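Local coordinates for glycoside hydrolase family 61 (Trichoderma reesei QM6a, PDB 5O2X), which probably cleaves cellulose oxidatively at a bound copper ion, as a lytic polysaccharide monooxygenase of Auxiliary Activity family 9, at residues P222-V225 / P229-V232; D92-C97 / V142-N147. All blocks are in the same frame, centred on the assembly; numbering follows the deposited sequence. Where two conformers were deposited one is given.

Interaction 1: P222-V225 / P229-V232; sequences PTVV and PTSV. With MAN (alpha-D-mannopyranose), chain J; MAN (alpha-D-mannopyranose), chain L; MAN (alpha-D-mannopyranose), chain I; SO4 (sulfate ion), chain V.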
ATOM      1  N   PRO A 222      -2.796  11.971   5.286  1.00  5.72           N
ATOM      2  CA  PRO A 222      -2.691  13.269   4.632  1.00  6.13           C
ATOM      3  C   PRO A 222      -3.437  13.291   3.307  1.00  6.19           C
ATOM      4  O   PRO A 222      -3.843  12.271   2.760  1.00  6.92           O
ATOM      5  CB  PRO A 222      -1.158  13.432   4.449  1.00  6.76           C
ATOM      6  CG  PRO A 222      -0.663  12.018   4.320  1.00  6.63           C
ATOM      7  CD  PRO A 222      -1.501  11.272   5.343  1.00  6.15           C
ATOM      8  N   THR A 223      -3.595  14.492   2.766  1.00  7.69           N
ATOM      9  CA  THR A 223      -4.198  14.684   1.463  1.00  7.93           C
ATOM     10  C   THR A 223      -3.454  13.980   0.337  1.00  6.06           C
ATOM     11  O   THR A 223      -2.222  13.914   0.367  1.00  5.97           O
ATOM     12  CB  THR A 223      -4.225  16.283   1.163  1.00  7.92           C
ATOM     13  OG1 THR A 223      -2.931  16.804   1.423  1.00  9.30           O
ATOM     14  CG2 THR A 223      -5.253  16.995   2.009  1.00 10.70           C
ATOM     15  N   VAL A 224      -4.182  13.515  -0.663  1.00  6.06           N
ATOM     16  CA  VAL A 224      -3.570  13.152  -1.920  1.00  5.30           C
ATOM     17  C   VAL A 224      -2.902  14.413  -2.515  1.00  5.53           C
ATOM     18  O   VAL A 224      -3.490  15.488  -2.515  1.00  6.78           O
ATOM     19  CB  VAL A 224      -4.605  12.585  -2.920  1.00  6.15           C
ATOM     20  CG1 VAL A 224      -3.942  12.285  -4.272  1.00  6.68           C
ATOM     21  CG2 VAL A 224      -5.231  11.308  -2.349  1.00  7.59           C
ATOM     22  N   VAL A 225      -1.689  14.238  -2.997  1.00  5.46           N
ATOM     23  CA  VAL A 225      -0.927  15.374  -3.565  1.00  5.98           C
ATOM     24  C   VAL A 225      -1.791  16.071  -4.628  1.00  5.86           C
ATOM     25  O   VAL A 225      -2.428  15.446  -5.472  1.00  6.02           O
ATOM     26  CB  VAL A 225       0.352  14.825  -4.228  1.00  7.83           C
ATOM     27  CG1 VAL A 225       1.117  15.938  -4.888  1.00  9.36           C
ATOM     28  CG2 VAL A 225       1.245  14.121  -3.210  1.00  9.25           C
ATOM     29  N   PRO A 229      -5.115  12.447  -9.670  1.00  8.14           N
ATOM     30  CA  PRO A 229      -6.453  11.890  -9.461  1.00  8.75           C
ATOM     31  C   PRO A 229      -6.445  11.037  -8.191  1.00  7.20           C
ATOM     32  O   PRO A 229      -5.457  10.353  -7.943  1.00  7.56           O
ATOM     33  CB  PRO A 229      -6.670  11.064 -10.744  1.00  9.61           C
ATOM     34  CG  PRO A 229      -5.323  10.641 -11.130  1.00 10.15           C
ATOM     35  CD  PRO A 229      -4.420  11.773 -10.772  1.00  9.52           C
ATOM     36  N   THR A 230      -7.529  11.013  -7.456  1.00  6.40           N
ATOM     37  CA  THR A 230      -7.502  10.189  -6.235  1.00  6.16           C
ATOM     38  C   THR A 230      -7.540   8.701  -6.537  1.00  5.75           C
ATOM     39  O   THR A 230      -7.204   7.898  -5.661  1.00  5.78           O
ATOM     40  CB  THR A 230      -8.573  10.579  -5.226  1.00  6.87           C
ATOM     41  OG1 THR A 230      -9.833  10.318  -5.844  1.00  7.07           O
ATOM     42  CG2 THR A 230      -8.454  12.046  -4.811  1.00  7.48           C
ATOM     43  N   SER A 231      -7.906   8.332  -7.762  1.00  5.35           N
ATOM     44  CA  SER A 231      -7.623   7.011  -8.281  1.00  4.88           C
ATOM     45  C   SER A 231      -7.556   7.115  -9.790  1.00  5.28           C
ATOM     46  O   SER A 231      -8.243   7.974 -10.377  1.00  6.04           O
ATOM     47  CB  SER A 231      -8.676   5.976  -7.858  1.00  4.98           C
ATOM     48  OG  SER A 231      -9.998   6.326  -8.306  1.00  5.08           O
ATOM     49  N   VAL A 232      -6.773   6.237 -10.385  1.00  5.25           N
ATOM     50  CA  VAL A 232      -6.830   6.051 -11.833  1.00  5.81           C
ATOM     51  C   VAL A 232      -7.766   4.881 -12.156  1.00  5.23           C
ATOM     52  O   VAL A 232      -8.188   4.131 -11.266  1.00  5.12           O
ATOM     53  CB  VAL A 232      -5.445   5.827 -12.454  1.00  6.67           C
ATOM     54  CG1 VAL A 232      -4.572   7.061 -12.268  1.00  7.44           C
ATOM     55  CG2 VAL A 232      -4.742   4.539 -11.941  1.00  6.76           C
TER
HETATM   56  C1  MAN J 309      -2.162  17.149   0.280  0.79  8.25           C
HETATM   57  C2  MAN J 309      -0.736  17.283   0.747  0.79  8.62           C
HETATM   58  C3  MAN J 309      -0.573  18.453   1.701  0.79  9.49           C
HETATM   59  C4  MAN J 309      -1.158  19.715   1.085  0.79  9.62           C
HETATM   60  C5  MAN J 309      -2.566  19.460   0.646  0.79 10.99           C
HETATM   61  C6  MAN J 309      -3.061  20.713  -0.064  0.79 14.31           C
HETATM   62  O2  MAN J 309       0.084  17.477  -0.402  0.79  8.41           O
HETATM   63  O3  MAN J 309       0.813  18.645   2.061  0.79 11.95           O
HETATM   64  O4  MAN J 309      -1.041  20.724   2.112  0.79 12.02           O
HETATM   65  O5  MAN J 309      -2.679  18.364  -0.247  0.79  9.60           O
HETATM   66  O6  MAN J 309      -2.494  20.802  -1.382  0.79 20.14           O
HETATM   67  C1  MAN L 311     -10.424   5.588  -9.439  1.00  4.79           C
HETATM   68  C2  MAN L 311     -11.459   6.419 -10.179  1.00  4.84           C
HETATM   69  C3  MAN L 311     -12.734   6.576  -9.366  1.00  5.03           C
HETATM   70  C4  MAN L 311     -13.284   5.220  -8.963  1.00  4.94           C
HETATM   71  C5  MAN L 311     -12.182   4.436  -8.240  1.00  5.00           C
HETATM   72  C6  MAN L 311     -12.602   3.013  -7.947  1.00  5.64           C
HETATM   73  O2  MAN L 311     -11.726   5.803 -11.441  1.00  4.90           O
HETATM   74  O3  MAN L 311     -13.722   7.328 -10.099  1.00  5.55           O
HETATM   75  O4  MAN L 311     -14.377   5.320  -8.067  1.00  5.29           O
HETATM   76  O5  MAN L 311     -10.999   4.347  -9.048  1.00  4.96           O
HETATM   77  O6  MAN L 311     -12.966   2.291  -9.136  1.00  6.02           O
HETATM   78  C1  MAN I 308     -10.800   9.699  -5.020  0.56  7.88           C
HETATM   79  C2  MAN I 308     -11.731   9.121  -6.079  0.56  8.51           C
HETATM   80  C3  MAN I 308     -12.429  10.243  -6.877  0.56  8.82           C
HETATM   81  C4  MAN I 308     -13.100  11.172  -5.842  0.56 10.22           C
HETATM   82  C5  MAN I 308     -12.071  11.762  -4.889  0.56 10.29           C
HETATM   83  C6  MAN I 308     -12.659  12.744  -3.860  0.56 12.68           C
HETATM   84  O2  MAN I 308     -12.666   8.286  -5.361  0.56 10.71           O
HETATM   85  O3  MAN I 308     -13.403   9.721  -7.776  0.56  9.69           O
HETATM   86  O4  MAN I 308     -13.745  12.257  -6.528  0.56 12.65           O
HETATM   87  O5  MAN I 308     -11.437  10.661  -4.220  0.56  9.64           O
HETATM   88  O6  MAN I 308     -13.364  12.077  -2.804  0.56 18.55           O
HETATM   89  S   SO4 V 321      -2.928  17.032   5.428  1.00 53.16           S
HETATM   90  O1  SO4 V 321      -2.577  16.361   6.725  1.00 56.94           O
HETATM   91  O2  SO4 V 321      -4.283  16.585   5.015  1.00 61.47           O
HETATM   92  O3  SO4 V 321      -1.944  16.562   4.468  1.00 17.66           O
HETATM   93  O4  SO4 V 321      -3.018  18.539   5.502  1.00 50.89           O
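V224 holds CG1 anti to its backbone N (chi1 177°), which leaves CG2 beside that N and turned to T230. On the other side, T230 sets OG1 between its backbone N and carbonyl carbon (chi1 64°) and thereby leaves CG2 for V224. The two CG2 methyls meet at 4.1 Å, with the side chains crossing at about a right angle. No hydrogen bond joins the two segments. Valine suits its place because it is apolar and branched, and its second methyl, CG1, faces the carbonyl of P229 loosely. Threonine does two jobs: its methyl packs while its hydroxyl carries a sugar, OG1 being bonded to C1 of a mannose at 1.4 Å. T223 and S231 are O-mannosylated in the same way, and the backbone N of T223 also donates to O3 of a sulfate at 3.1 Å, an ion probably from the crystallisation liquor. Strand 110-121 holds both segments, through bonds from P222 and V225 to K113 and from T230 to G116. So light a methyl contact between mannosylated segments suggests that the strand's hydrogen bonds, more than this packing, hold them, while the hydroxyls of T223, T230 and S231 are taken up by mannose.

Interaction 2: D92-C97 / V142-N147; sequences DYLANC and VKIPDN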
ATOM      1  N   ASP A  92      -2.398   4.657  -1.203  1.00  3.76           N
ATOM      2  CA  ASP A  92      -1.019   4.421  -1.617  1.00  3.90           C
ATOM      3  C   ASP A  92      -0.189   5.644  -1.332  1.00  4.09           C
ATOM      4  O   ASP A  92      -0.637   6.786  -1.571  1.00  4.07           O
ATOM      5  CB  ASP A  92      -0.896   4.112  -3.121  1.00  4.21           C
ATOM      6  CG  ASP A  92      -1.517   2.780  -3.448  1.00  4.52           C
ATOM      7  OD1 ASP A  92      -0.822   1.749  -3.393  1.00  4.98           O
ATOM      8  OD2 ASP A  92      -2.751   2.735  -3.774  1.00  5.01           O
ATOM      9  N   TYR A  93       1.036   5.402  -0.870  1.00  3.90           N
ATOM     10  CA  TYR A  93       1.989   6.449  -0.564  1.00  3.95           C
ATOM     11  C   TYR A  93       3.328   6.120  -1.207  1.00  3.89           C
ATOM     12  O   TYR A  93       3.665   4.963  -1.468  1.00  4.15           O
ATOM     13  CB  TYR A  93       2.267   6.537   0.946  1.00  4.22           C
ATOM     14  CG  TYR A  93       1.063   6.772   1.820  1.00  4.06           C
ATOM     15  CD1 TYR A  93       0.259   5.721   2.245  1.00  4.42           C
ATOM     16  CD2 TYR A  93       0.763   8.042   2.271  1.00  4.21           C
ATOM     17  CE1 TYR A  93      -0.812   5.914   3.081  1.00  4.59           C
ATOM     18  CE2 TYR A  93      -0.314   8.249   3.137  1.00  4.80           C
ATOM     19  CZ  TYR A  93      -1.099   7.198   3.536  1.00  4.63           C
ATOM     20  OH  TYR A  93      -2.136   7.446   4.392  1.00  5.19           O
ATOM     21  N   LEU A  94       4.127   7.185  -1.402  1.00  4.13           N
ATOM     22  CA  LEU A  94       5.545   7.049  -1.714  1.00  4.18           C
ATOM     23  C   LEU A  94       6.345   7.770  -0.637  1.00  4.13           C
ATOM     24  O   LEU A  94       5.885   8.790  -0.101  1.00  4.59           O
ATOM     25  CB  LEU A  94       5.902   7.643  -3.069  1.00  4.54           C
ATOM     26  CG  LEU A  94       5.301   6.947  -4.269  1.00  5.00           C
ATOM     27  CD1 LEU A  94       5.526   7.737  -5.528  1.00  6.00           C
ATOM     28  CD2 LEU A  94       5.872   5.563  -4.477  1.00  6.66           C
ATOM     29  N   ALA A  95       7.572   7.316  -0.389  1.00  4.59           N
ATOM     30  CA  ALA A  95       8.505   8.042   0.463  1.00  4.69           C
ATOM     31  C   ALA A  95       9.865   7.951  -0.176  1.00  4.87           C
ATOM     32  O   ALA A  95      10.334   6.862  -0.529  1.00  5.12           O
ATOM     33  CB  ALA A  95       8.590   7.485   1.877  1.00  5.02           C
ATOM     34  N   ASN A  96      10.551   9.090  -0.310  1.00  5.30           N
ATOM     35  CA  ASN A  96      11.888   9.095  -0.878  1.00  5.89           C
ATOM     36  C   ASN A  96      12.872   8.406   0.079  1.00  5.96           C
ATOM     37  O   ASN A  96      12.886   8.681   1.282  1.00  6.86           O
ATOM     38  CB  ASN A  96      12.295  10.548  -1.123  1.00  7.15           C
ATOM     39  CG  ASN A  96      13.401  10.663  -2.156  1.00  8.02           C
ATOM     40  OD1 ASN A  96      14.439  10.004  -2.066  1.00  8.58           O
ATOM     41  ND2 ASN A  96      13.146  11.477  -3.185  1.00 10.12           N
ATOM     42  N   CYS A  97      13.700   7.530  -0.468  1.00  5.91           N
ATOM     43  CA  CYS A  97      14.700   6.822   0.337  1.00  6.91           C
ATOM     44  C   CYS A  97      15.969   7.621   0.545  1.00  8.22           C
ATOM     45  O   CYS A  97      16.832   7.235   1.346  1.00  9.76           O
ATOM     46  CB  CYS A  97      15.064   5.506  -0.329  1.00  6.72           C
ATOM     47  SG  CYS A  97      13.591   4.434  -0.284  1.00  6.70           S
ATOM     48  N   VAL A 142      -2.316   1.593  -9.218  0.93  5.03           N
ATOM     49  CA  VAL A 142      -1.868   2.969  -8.899  0.93  5.26           C
ATOM     50  C   VAL A 142      -0.970   3.433 -10.029  0.93  5.47           C
ATOM     51  O   VAL A 142      -0.240   2.650 -10.612  0.93  6.78           O
ATOM     52  CB  VAL A 142      -1.182   3.024  -7.498  0.93  5.86           C
ATOM     53  CG1 VAL A 142       0.198   2.396  -7.533  0.93  6.09           C
ATOM     54  CG2 VAL A 142      -1.146   4.444  -6.939  0.93  6.69           C
ATOM     55  N   LYS A 143      -0.989   4.739 -10.274  1.00  5.91           N
ATOM     56  CA  LYS A 143      -0.109   5.356 -11.246  0.54  5.93           C
ATOM     57  C   LYS A 143       0.992   6.152 -10.564  1.00  5.99           C
ATOM     58  O   LYS A 143       0.709   6.999  -9.704  1.00  6.50           O
ATOM     59  CB  LYS A 143      -0.919   6.230 -12.195  0.54  6.19           C
ATOM     60  CG  LYS A 143      -0.043   6.981 -13.179  0.54  7.37           C
ATOM     61  CD  LYS A 143      -0.862   7.708 -14.239  0.54  8.65           C
ATOM     62  CE  LYS A 143      -0.087   8.855 -14.883  0.54  9.68           C
ATOM     63  NZ  LYS A 143      -0.928   9.666 -15.826  0.54 10.66           N
ATOM     64  N   ILE A 144       2.236   5.871 -10.933  1.00  6.17           N
ATOM     65  CA  ILE A 144       3.333   6.716 -10.453  1.00  6.45           C
ATOM     66  C   ILE A 144       3.212   8.075 -11.194  1.00  6.59           C
ATOM     67  O   ILE A 144       3.147   8.106 -12.423  1.00  7.33           O
ATOM     68  CB  ILE A 144       4.670   6.066 -10.754  1.00  6.98           C
ATOM     69  CG1 ILE A 144       4.761   4.699 -10.070  1.00  7.49           C
ATOM     70  CG2 ILE A 144       5.802   6.979 -10.340  1.00  7.37           C
ATOM     71  CD1 ILE A 144       4.536   4.679  -8.581  1.00  8.31           C
ATOM     72  N   PRO A 145       3.119   9.192 -10.471  1.00  6.90           N
ATOM     73  CA  PRO A 145       2.858  10.496 -11.138  1.00  7.78           C
ATOM     74  C   PRO A 145       3.824  10.756 -12.277  1.00  8.19           C
ATOM     75  O   PRO A 145       5.030  10.523 -12.154  1.00  8.61           O
ATOM     76  CB  PRO A 145       3.028  11.482  -9.991  1.00  8.58           C
ATOM     77  CG  PRO A 145       2.579  10.732  -8.775  1.00  8.51           C
ATOM     78  CD  PRO A 145       3.114   9.325  -9.004  1.00  7.40           C
ATOM     79  N   ASP A 146       3.290  11.278 -13.379  1.00  9.68           N
ATOM     80  CA  ASP A 146       4.091  11.586 -14.547  1.00  9.97           C
ATOM     81  C   ASP A 146       5.254  12.520 -14.245  1.00  9.27           C
ATOM     82  O   ASP A 146       6.311  12.392 -14.857  1.00 10.58           O
ATOM     83  CB  ASP A 146       3.214  12.272 -15.623  1.00 11.57           C
ATOM     84  CG  ASP A 146       2.182  11.376 -16.254  1.00 13.91           C
ATOM     85  OD1 ASP A 146       2.556  10.283 -16.639  1.00 16.07           O
ATOM     86  OD2 ASP A 146       1.010  11.785 -16.461  1.00 21.46           O
ATOM     87  N   ASN A 147       5.026  13.440 -13.315  1.00  9.07           N
ATOM     88  CA  ASN A 147       6.029  14.444 -13.003  0.57  9.74           C
ATOM     89  C   ASN A 147       6.857  14.157 -11.765  1.00  8.58           C
ATOM     90  O   ASN A 147       7.641  15.004 -11.303  1.00  9.22           O
ATOM     91  CB  ASN A 147       5.374  15.818 -12.965  0.57 12.66           C
ATOM     92  CG  ASN A 147       5.012  16.300 -14.360  0.57 15.23           C
ATOM     93  OD1 ASN A 147       5.420  15.715 -15.374  0.57 16.50           O
ATOM     94  ND2 ASN A 147       4.239  17.357 -14.418  0.57 17.19           N
TER
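The carboxylate of D92 presents one face to V142, whose methyl CG2 sits over it 3.9 Å from CG and equally far from OD2, while OD1 is hydrogen-bonded to H157 at ND1. OD2 also lies close to D115, a like-charged neighbour that might raise the affinity of the pair for a proton, whereas a charged H157 would counter this. The two side chains approach from opposite directions, and CG2 of V142 also comes within 3.8 Å of CB of D92. V142 was modelled in two conformers; in the one described here CG2 stands anti to the backbone N, with CG1 at chi1 74°, and this sends CG2 to the aspartate, an approach that need not hold in the other. An aspartate suits the spot because its short chain puts a polar end beside H157 yet leaves a flat side that a methyl can cover. With an alanine here, H157 would probably lose its acidic partner and CG2 of V142 would face a gap where the carboxylate had been. Two residues further on, the contact turns purely apolar: CD2 of L94 meets CD1 of I144 at 4.4 Å. I144 bends both torsions near -60°, so the far methyl of its flexible chain reaches the leucine although the bond to its CB does not head toward the leucine's strand.

Within the fold, strand 90-96 runs between 110-121 and 151-161 in the larger sheet, whereas 139-143 is an outermost strand of the other sheet, paired with 74-80. F77 of 74-80 touches both D92 and V142, and L94 rests on F112 and L155, so the contact belongs to the buried interface between the sheets of the beta-sandwich characteristic of this family.

In the fold
Interaction 2 closes before interaction 1 opens along the chain, yet their centres lie only 10 Å apart and they touch directly. CG1 of V232 packs on CB of K143 at 3.7 Å, and CD of P222 lies 3.9 Å from CE2 of Y93. Strand 110-121 is common to both: it neighbours 90-96 in the larger sheet and also receives the loop segments 222-225 and 229-232. The buried contact joins the two sheets, while the surface contact, 13 Å from the chain centre, belongs to the glycosylated loop ahead of strand 241-243. This is consistent with the C-terminal region, once predicted to be a linker, being an integral part of the catalytic domain.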